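Local coordinates for glyoxalase family protein (Bacillus cereus, PDB 1ZSW), which is of unknown function but binds a zinc ion and belongs to the glyoxalase/bleomycin resistance protein/dioxygenase superfamily, at residues 137-142 / 153-158. Residues are numbered along the deposited sequence; the frame is centred on the assembly and turned at random.
Sequences NRPALQ and LLVSNG
Leu141 and Leu153 form an antiparallel hydrogen-bonded pair that grips both backbones: Leu153 N donates to Leu141 O at 2.8 Å, and Leu141 N returns a bond to Leu153 O. Two residues along, Val155 N donates to Pro139 O at 3.0 Å. Between these bonds lies the non-hydrogen-bonded pair Ala140 and Leu154, where Ala140 CA makes a close CA-H...O contact of 3.0 Å with Leu153 O.

The apolar contacts divide between the two faces. On one, Ala140 CB meets the CD2 branch of Leu154 at 3.8 Å. On the other, Leu141 CD2 and Leu153 CD1 approach only to 4.3 Å, and Leu153 also lays its CB against Leu141 O. Pro139 and Val155 cross at about a right angle: CG2 of Val155, set beside its own backbone N because CG1 is anti to that atom (chi1 173°), lies 4.0 Å from Pro139 CB, while the ring's CG faces Val155 CB. Leu153 and Val155 also pack on Leu115 of helix 112-124.

Arg138 touches with its aliphatic part, CD standing 3.7 Å from Val155 O. Its chain runs extended from CG to NE, carrying the guanidinium group beyond the strand pair to a salt bridge between NH1 and Glu226. Past the strand end, Ser156 OG accepts from Gly158 N in an ST turn and has Gln179 and the backbone O of Val109 as further hydrogen-bond partners.

Strands 138-144 and 150-155 make a beta hairpin; strand 101-109 runs parallel to 150-155 on its other edge, with helix 112-124 packed over the Leu153 face, an arrangement consistent with the beta-alpha-beta-beta-beta module of the vicinal oxygen chelate fold.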
loop_
_atom_site.group_PDB
_atom_site.type_symbol
_atom_site.label_atom_id
_atom_site.label_comp_id
_atom_site.label_asym_id
_atom_site.label_seq_id
_atom_site.Cartn_x
_atom_site.Cartn_y
_atom_site.Cartn_z
ATOM N N ASN A 137 14.408 12.472 -1.398
ATOM C CA ASN A 137 15.285 13.012 -0.370
ATOM C C ASN A 137 15.760 12.028 0.701
ATOM O O ASN A 137 16.203 12.436 1.768
ATOM C CB ASN A 137 14.677 14.275 0.237
ATOM C CG ASN A 137 14.502 15.389 -0.806
ATOM O OD1 ASN A 137 15.448 15.738 -1.510
ATOM N ND2 ASN A 137 13.299 15.928 -0.909
ATOM N N ARG A 138 15.692 10.736 0.392
ATOM C CA ARG A 138 16.190 9.702 1.281
ATOM C C ARG A 138 17.153 8.791 0.547
ATOM O O ARG A 138 16.960 8.504 -0.631
ATOM C CB ARG A 138 15.013 8.857 1.824
ATOM C CG ARG A 138 14.040 9.666 2.626
ATOM C CD ARG A 138 13.035 8.770 3.411
ATOM N NE ARG A 138 12.079 9.637 4.101
ATOM C CZ ARG A 138 11.047 10.211 3.481
ATOM N NH1 ARG A 138 10.864 9.976 2.195
ATOM N NH2 ARG A 138 10.204 10.999 4.146
ATOM N N PRO A 139 18.211 8.284 1.241
ATOM C CA PRO A 139 19.027 7.264 0.610
ATOM C C PRO A 139 18.164 6.067 0.223
ATOM O O PRO A 139 17.272 5.704 0.968
ATOM C CB PRO A 139 20.060 6.883 1.698
ATOM C CG PRO A 139 19.965 7.944 2.726
ATOM C CD PRO A 139 18.656 8.633 2.600
ATOM N N ALA A 140 18.415 5.497 -0.938
ATOM C CA ALA A 140 17.490 4.539 -1.547
ATOM C C ALA A 140 18.157 3.496 -2.434
ATOM O O ALA A 140 19.293 3.699 -2.936
ATOM C CB ALA A 140 16.451 5.324 -2.368
ATOM N N LEU A 141 17.437 2.394 -2.677
ATOM C CA LEU A 141 17.826 1.395 -3.642
ATOM C C LEU A 141 16.599 0.954 -4.381
ATOM O O LEU A 141 15.680 0.396 -3.762
ATOM C CB LEU A 141 18.485 0.180 -2.939
ATOM C CG LEU A 141 19.032 -0.992 -3.746
ATOM C CD1 LEU A 141 20.279 -0.624 -4.594
ATOM C CD2 LEU A 141 19.382 -2.158 -2.793
ATOM N N GLN A 142 16.550 1.245 -5.671
ATOM C CA GLN A 142 15.405 0.861 -6.486
ATOM C C GLN A 142 15.478 -0.590 -6.902
ATOM O O GLN A 142 16.548 -1.135 -7.141
ATOM C CB GLN A 142 15.296 1.735 -7.749
ATOM C CG GLN A 142 14.960 3.173 -7.469
ATOM C CD GLN A 142 15.017 4.023 -8.733
ATOM O OE1 GLN A 142 15.009 3.506 -9.850
ATOM N NE2 GLN A 142 15.086 5.326 -8.553
ATOM N N LEU A 153 13.656 0.736 -1.850
ATOM C CA LEU A 153 13.988 0.724 -0.447
ATOM C C LEU A 153 14.479 2.099 0.000
ATOM O O LEU A 153 15.269 2.750 -0.724
ATOM C CB LEU A 153 15.039 -0.342 -0.147
ATOM C CG LEU A 153 14.751 -1.765 -0.544
ATOM C CD1 LEU A 153 15.950 -2.624 -0.201
ATOM C CD2 LEU A 153 13.507 -2.305 0.214
ATOM N N LEU A 154 14.009 2.547 1.144
ATOM C CA LEU A 154 14.246 3.925 1.600
ATOM C C LEU A 154 14.731 3.918 3.046
ATOM O O LEU A 154 14.155 3.252 3.913
ATOM C CB LEU A 154 12.954 4.724 1.539
ATOM C CG LEU A 154 12.197 4.838 0.215
ATOM C CD1 LEU A 154 10.758 5.397 0.497
ATOM C CD2 LEU A 154 13.007 5.691 -0.797
ATOM N N VAL A 155 15.782 4.659 3.336
ATOM C CA VAL A 155 16.302 4.657 4.689
ATOM C C VAL A 155 15.480 5.463 5.638
ATOM O O VAL A 155 15.234 6.648 5.415
ATOM C CB VAL A 155 17.802 5.058 4.757
ATOM C CG1 VAL A 155 18.221 5.207 6.202
ATOM C CG2 VAL A 155 18.618 4.012 4.042
ATOM N N SER A 156 15.082 4.795 6.724
ATOM C CA SER A 156 14.214 5.360 7.736
ATOM C C SER A 156 14.947 5.956 8.929
ATOM O O SER A 156 14.376 6.765 9.642
ATOM C CB SER A 156 13.228 4.302 8.244
ATOM O OG SER A 156 13.866 3.365 9.121
ATOM N N ASN A 157 16.195 5.536 9.151
ATOM C CA ASN A 157 16.913 5.865 10.386
ATOM C C ASN A 157 16.229 5.222 11.594
ATOM O O ASN A 157 16.351 5.703 12.725
ATOM C CB ASN A 157 17.027 7.385 10.576
ATOM C CG ASN A 157 17.740 8.061 9.421
ATOM O OD1 ASN A 157 18.797 7.606 8.979
ATOM N ND2 ASN A 157 17.157 9.147 8.916
ATOM N N GLY A 158 15.494 4.140 11.344
ATOM C CA GLY A 158 14.794 3.425 12.415
ATOM C C GLY A 158 13.413 3.964 12.772
ATOM O O GLY A 158 12.708 3.361 13.582
#